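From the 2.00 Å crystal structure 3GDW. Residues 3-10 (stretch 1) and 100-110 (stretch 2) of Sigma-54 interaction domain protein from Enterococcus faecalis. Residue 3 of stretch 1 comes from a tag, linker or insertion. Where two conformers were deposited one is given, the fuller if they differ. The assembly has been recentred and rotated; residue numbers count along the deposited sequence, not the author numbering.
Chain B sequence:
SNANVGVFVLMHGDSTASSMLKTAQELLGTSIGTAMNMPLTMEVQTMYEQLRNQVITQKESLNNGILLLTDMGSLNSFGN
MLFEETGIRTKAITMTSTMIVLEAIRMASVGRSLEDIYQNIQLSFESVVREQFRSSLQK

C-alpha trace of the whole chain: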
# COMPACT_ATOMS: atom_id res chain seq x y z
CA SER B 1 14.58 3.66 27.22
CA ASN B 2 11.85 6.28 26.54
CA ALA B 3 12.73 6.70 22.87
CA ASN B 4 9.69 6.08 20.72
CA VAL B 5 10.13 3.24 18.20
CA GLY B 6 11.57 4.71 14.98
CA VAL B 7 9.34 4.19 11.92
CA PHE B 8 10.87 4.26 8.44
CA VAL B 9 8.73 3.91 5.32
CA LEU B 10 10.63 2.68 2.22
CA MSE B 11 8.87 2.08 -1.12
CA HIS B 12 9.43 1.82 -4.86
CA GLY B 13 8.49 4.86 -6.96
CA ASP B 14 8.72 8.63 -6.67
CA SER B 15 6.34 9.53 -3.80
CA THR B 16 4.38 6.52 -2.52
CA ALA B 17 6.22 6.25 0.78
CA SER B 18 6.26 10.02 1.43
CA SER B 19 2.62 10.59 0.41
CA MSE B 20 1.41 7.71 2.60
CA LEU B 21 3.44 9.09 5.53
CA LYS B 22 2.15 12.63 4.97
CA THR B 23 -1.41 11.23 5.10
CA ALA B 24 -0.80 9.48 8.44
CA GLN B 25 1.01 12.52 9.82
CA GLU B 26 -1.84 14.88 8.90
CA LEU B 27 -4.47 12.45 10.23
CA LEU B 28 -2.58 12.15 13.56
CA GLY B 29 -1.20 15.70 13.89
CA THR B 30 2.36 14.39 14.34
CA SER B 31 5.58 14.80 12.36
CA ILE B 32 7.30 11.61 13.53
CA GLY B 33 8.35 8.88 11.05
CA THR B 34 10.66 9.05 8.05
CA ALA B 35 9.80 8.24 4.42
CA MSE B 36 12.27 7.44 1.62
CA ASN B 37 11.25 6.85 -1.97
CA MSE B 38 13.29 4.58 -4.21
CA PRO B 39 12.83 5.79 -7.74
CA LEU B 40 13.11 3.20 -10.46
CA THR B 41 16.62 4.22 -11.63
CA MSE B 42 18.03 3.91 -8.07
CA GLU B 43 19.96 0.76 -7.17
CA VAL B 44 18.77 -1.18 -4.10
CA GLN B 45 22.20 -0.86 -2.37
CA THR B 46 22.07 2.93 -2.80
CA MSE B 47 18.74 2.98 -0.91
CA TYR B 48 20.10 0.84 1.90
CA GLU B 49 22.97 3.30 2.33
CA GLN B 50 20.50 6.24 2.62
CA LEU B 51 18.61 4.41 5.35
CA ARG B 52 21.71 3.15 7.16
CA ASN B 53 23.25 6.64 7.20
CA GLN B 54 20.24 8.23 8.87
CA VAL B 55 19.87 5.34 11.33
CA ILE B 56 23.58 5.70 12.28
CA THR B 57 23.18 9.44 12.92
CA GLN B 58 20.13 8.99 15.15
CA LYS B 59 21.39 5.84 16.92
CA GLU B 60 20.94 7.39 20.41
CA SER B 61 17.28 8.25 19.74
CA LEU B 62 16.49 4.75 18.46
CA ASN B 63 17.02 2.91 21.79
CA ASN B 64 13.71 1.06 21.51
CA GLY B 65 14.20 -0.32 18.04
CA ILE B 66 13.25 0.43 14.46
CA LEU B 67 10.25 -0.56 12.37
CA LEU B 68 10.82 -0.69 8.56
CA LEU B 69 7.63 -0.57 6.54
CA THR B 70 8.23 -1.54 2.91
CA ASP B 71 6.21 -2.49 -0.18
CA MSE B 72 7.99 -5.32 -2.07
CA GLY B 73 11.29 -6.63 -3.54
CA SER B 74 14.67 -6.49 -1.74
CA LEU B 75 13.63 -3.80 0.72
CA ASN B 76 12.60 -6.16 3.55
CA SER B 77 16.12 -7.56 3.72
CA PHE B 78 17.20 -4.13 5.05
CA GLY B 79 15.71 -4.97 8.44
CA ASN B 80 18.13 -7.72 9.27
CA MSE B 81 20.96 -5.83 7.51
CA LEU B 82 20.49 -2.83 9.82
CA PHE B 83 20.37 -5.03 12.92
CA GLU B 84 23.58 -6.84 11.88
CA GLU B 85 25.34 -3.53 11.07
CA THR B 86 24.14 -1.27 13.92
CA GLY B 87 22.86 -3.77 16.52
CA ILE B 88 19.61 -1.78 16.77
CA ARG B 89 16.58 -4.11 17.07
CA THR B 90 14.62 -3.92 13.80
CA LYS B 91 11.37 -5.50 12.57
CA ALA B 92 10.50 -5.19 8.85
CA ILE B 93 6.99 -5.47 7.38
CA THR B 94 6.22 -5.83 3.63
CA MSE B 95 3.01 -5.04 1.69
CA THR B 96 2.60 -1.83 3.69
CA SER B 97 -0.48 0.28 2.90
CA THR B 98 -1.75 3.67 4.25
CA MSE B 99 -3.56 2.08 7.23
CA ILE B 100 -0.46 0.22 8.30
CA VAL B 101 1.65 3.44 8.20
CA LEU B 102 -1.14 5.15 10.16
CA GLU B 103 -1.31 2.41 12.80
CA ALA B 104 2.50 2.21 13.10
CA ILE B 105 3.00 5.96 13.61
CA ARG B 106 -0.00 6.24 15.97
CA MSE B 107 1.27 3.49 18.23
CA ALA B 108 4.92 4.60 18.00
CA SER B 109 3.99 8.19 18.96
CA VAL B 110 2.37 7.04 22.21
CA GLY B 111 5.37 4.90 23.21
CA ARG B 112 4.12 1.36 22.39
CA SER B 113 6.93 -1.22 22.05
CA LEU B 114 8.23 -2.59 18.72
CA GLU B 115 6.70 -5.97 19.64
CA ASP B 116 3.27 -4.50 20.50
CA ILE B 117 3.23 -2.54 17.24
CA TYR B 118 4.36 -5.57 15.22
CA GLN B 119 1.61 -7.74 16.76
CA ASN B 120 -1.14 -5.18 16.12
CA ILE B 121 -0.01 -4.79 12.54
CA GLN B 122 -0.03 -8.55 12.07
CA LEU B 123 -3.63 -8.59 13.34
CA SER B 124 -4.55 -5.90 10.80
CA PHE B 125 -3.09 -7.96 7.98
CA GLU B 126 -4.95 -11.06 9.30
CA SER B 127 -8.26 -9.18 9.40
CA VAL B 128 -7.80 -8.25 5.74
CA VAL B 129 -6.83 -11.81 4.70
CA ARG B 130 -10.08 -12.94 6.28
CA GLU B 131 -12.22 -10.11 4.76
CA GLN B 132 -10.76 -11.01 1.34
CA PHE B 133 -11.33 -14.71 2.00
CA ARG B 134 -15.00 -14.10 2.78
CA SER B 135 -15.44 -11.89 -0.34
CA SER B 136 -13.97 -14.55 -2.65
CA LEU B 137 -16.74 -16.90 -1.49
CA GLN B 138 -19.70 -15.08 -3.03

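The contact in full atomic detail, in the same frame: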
# COMPACT_ATOMS: atom_id res chain seq x y z
N ALA B 3 12.82 6.48 24.30
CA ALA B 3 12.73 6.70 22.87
C ALA B 3 11.43 6.06 22.36
O ALA B 3 11.04 4.98 22.80
CB ALA B 3 13.92 6.06 22.17
N ASN B 4 10.73 6.74 21.48
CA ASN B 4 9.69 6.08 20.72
C ASN B 4 10.37 5.16 19.71
O ASN B 4 11.52 5.42 19.31
CB ASN B 4 8.79 7.11 20.03
CG ASN B 4 7.81 7.75 20.99
OD1 ASN B 4 7.42 7.15 22.00
ND2 ASN B 4 7.38 8.96 20.68
N VAL B 5 9.70 4.07 19.33
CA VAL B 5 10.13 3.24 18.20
C VAL B 5 10.28 4.13 16.96
O VAL B 5 9.42 4.97 16.70
CB VAL B 5 9.09 2.11 17.88
CG1 VAL B 5 9.49 1.32 16.63
CG2 VAL B 5 8.93 1.19 19.06
N GLY B 6 11.36 3.95 16.21
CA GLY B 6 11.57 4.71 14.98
C GLY B 6 10.94 4.03 13.77
O GLY B 6 11.25 2.86 13.45
N VAL B 7 10.06 4.74 13.09
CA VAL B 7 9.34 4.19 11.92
C VAL B 7 9.93 4.75 10.64
O VAL B 7 10.03 5.98 10.48
CB VAL B 7 7.84 4.49 11.98
CG1 VAL B 7 7.09 3.80 10.80
CG2 VAL B 7 7.27 4.01 13.28
N PHE B 8 10.35 3.85 9.75
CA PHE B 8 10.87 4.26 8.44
C PHE B 8 10.03 3.62 7.36
O PHE B 8 9.77 2.40 7.40
CB PHE B 8 12.35 3.85 8.28
CG PHE B 8 13.29 4.63 9.17
CD1 PHE B 8 14.03 5.69 8.65
CD2 PHE B 8 13.41 4.31 10.53
CE1 PHE B 8 14.92 6.42 9.48
CE2 PHE B 8 14.27 5.03 11.37
CZ PHE B 8 15.03 6.09 10.84
N VAL B 9 9.58 4.43 6.41
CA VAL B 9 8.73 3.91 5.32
C VAL B 9 9.54 3.95 4.02
O VAL B 9 9.92 5.03 3.57
CB VAL B 9 7.40 4.76 5.14
CG1 VAL B 9 6.51 4.12 4.12
CG2 VAL B 9 6.64 4.93 6.48
N LEU B 10 9.81 2.78 3.44
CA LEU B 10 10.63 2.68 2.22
C LEU B 10 9.86 1.97 1.12
O LEU B 10 9.44 0.83 1.31
CB LEU B 10 11.94 1.92 2.49
CG LEU B 10 13.12 2.80 2.93
CD1 LEU B 10 12.90 3.33 4.32
CD2 LEU B 10 14.45 2.03 2.86
N ILE B 100 -1.58 0.80 7.57
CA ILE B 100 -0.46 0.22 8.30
C ILE B 100 0.51 1.33 8.72
O ILE B 100 0.94 1.34 9.87
CB ILE B 100 0.30 -0.85 7.46
CG1 ILE B 100 -0.62 -2.00 7.07
CG2 ILE B 100 1.46 -1.41 8.26
CD1 ILE B 100 -1.42 -2.55 8.26
N VAL B 101 0.84 2.26 7.81
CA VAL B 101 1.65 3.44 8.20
C VAL B 101 0.93 4.19 9.35
O VAL B 101 1.53 4.52 10.39
CB VAL B 101 1.94 4.40 7.01
CG1 VAL B 101 2.81 5.58 7.46
CG2 VAL B 101 2.60 3.66 5.83
N LEU B 102 -0.36 4.45 9.15
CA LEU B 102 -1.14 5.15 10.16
C LEU B 102 -1.07 4.48 11.52
O LEU B 102 -0.79 5.13 12.52
CB LEU B 102 -2.59 5.30 9.70
CG LEU B 102 -3.59 6.02 10.62
CD1 LEU B 102 -3.07 7.40 10.93
CD2 LEU B 102 -4.91 6.14 9.92
N GLU B 103 -1.34 3.18 11.55
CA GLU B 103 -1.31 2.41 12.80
C GLU B 103 0.08 2.36 13.43
O GLU B 103 0.20 2.47 14.65
CB GLU B 103 -1.96 1.02 12.59
CG GLU B 103 -3.45 1.17 12.23
CD GLU B 103 -4.21 -0.09 11.85
OE1 GLU B 103 -3.80 -0.83 10.92
OE2 GLU B 103 -5.28 -0.29 12.45
N ALA B 104 1.12 2.23 12.61
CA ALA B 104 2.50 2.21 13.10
C ALA B 104 2.90 3.54 13.76
O ALA B 104 3.42 3.56 14.87
CB ALA B 104 3.46 1.88 11.98
N ILE B 105 2.65 4.63 13.07
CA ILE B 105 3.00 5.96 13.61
C ILE B 105 2.16 6.27 14.86
O ILE B 105 2.69 6.77 15.86
CB ILE B 105 2.85 7.05 12.50
CG1 ILE B 105 3.79 6.75 11.32
CG2 ILE B 105 3.13 8.43 13.05
CD1 ILE B 105 5.26 6.99 11.57
N ARG B 106 0.87 5.93 14.82
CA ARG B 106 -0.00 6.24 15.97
C ARG B 106 0.55 5.56 17.22
O ARG B 106 0.78 6.21 18.28
CB ARG B 106 -1.44 5.80 15.70
CG ARG B 106 -2.45 6.31 16.75
CD ARG B 106 -3.87 5.77 16.55
NE ARG B 106 -3.92 4.46 15.90
CZ ARG B 106 -3.74 3.29 16.51
NH1 ARG B 106 -3.49 3.24 17.82
NH2 ARG B 106 -3.82 2.16 15.81
N MSE B 107 0.79 4.26 17.10
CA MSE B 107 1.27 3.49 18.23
C MSE B 107 2.67 3.90 18.66
O MSE B 107 2.93 4.06 19.87
CB MSE B 107 1.21 1.99 17.94
CG MSE B 107 -0.19 1.51 17.75
SE MSE B 107 -0.31 -0.41 17.48
CE MSE B 107 0.46 -0.63 15.74
N ALA B 108 3.57 4.10 17.69
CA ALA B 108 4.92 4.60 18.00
C ALA B 108 4.89 5.92 18.81
O ALA B 108 5.60 6.05 19.84
CB ALA B 108 5.73 4.75 16.73
N SER B 109 4.05 6.86 18.36
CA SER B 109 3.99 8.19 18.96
C SER B 109 3.47 8.19 20.40
O SER B 109 3.65 9.15 21.13
CB SER B 109 3.12 9.11 18.12
OG SER B 109 1.76 8.83 18.35
N VAL B 110 2.81 7.11 20.82
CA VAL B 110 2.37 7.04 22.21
C VAL B 110 3.23 6.09 23.04
O VAL B 110 2.86 5.70 24.14
CB VAL B 110 0.85 6.74 22.36
CG1 VAL B 110 0.05 7.83 21.67
CG2 VAL B 110 0.49 5.38 21.80
O HOH W 1 7.06 3.71 20.57

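A strand (residues 6-10) lies over a helix that enters stretch 2 at Ile100, and the two run nearly antiparallel, with 161° between their directions and axes 8.9 Å apart at their closest. No direct hydrogen bond crosses between the stretches, so apolar packing, supplemented by one water, holds them together and buries 352 Å² in all.

Ala3, which comes from the expression tag, makes no contact. Asn4 is the first residue to reach the helix, where its CA-to-CB bond points toward the other stretch, and with chi1 in the m well its amide comes to lie by Ala108 and Ser109. The contact is close but not a hydrogen bond: Asn4 OD1 sits 3.0 Å from Ala108 O, and both atoms are acceptors. Asn4 ND2 is 3.8 Å from Ser109 O. A polar side chain is at home at this partly exposed margin.

A water links the backbones here. It accepts a hydrogen bond from Val5 N at 2.9 Å and lies 2.9 Å from Ala108 O, to which it can donate. Val5 itself is where the chains come nearest, its CA 5.4 Å from Ala108 CA. So tight an approach suits a small residue on the helix: Ala108 CB lies 3.7 Å from Val5 O and 4.4 Å from Val5 CB.

From Gly6 onward the alternation of a strand sets the pattern. Gly6 has no side chain and makes no contact; Val7 points toward the helix, Phe8 away from it, and Val9 toward it again.

Val7 is the centre of the packing and has the largest covered area of any residue in the contact. Its CB meets Ile105 CD1 at 3.6 Å, its CG2 meets Ala108 CB at 3.8 Å, and its CG1 lies 4.3 Å from Ala104 CB. The two alanines, one helical turn apart, both point toward the strand and leave room for the branched valine. Ile105 points sideways from the helix, but its m,m side chain brings the terminal methyl back to Val7, a reach that a longer aliphatic chain allows.

Val9 continues the row. Its CG2 touches Val101 CG1 at 4.0 Å, although the backbones have by now separated to 7.7 Å between Val9 CA and Val101 CA. Here a valine on each side fills the wider gap. Val5, Val7 and Val9 all have chi1 near 180°, and beta-branched residues such as these favour extended backbone. Leu10, beyond them, is out of reach of the helix.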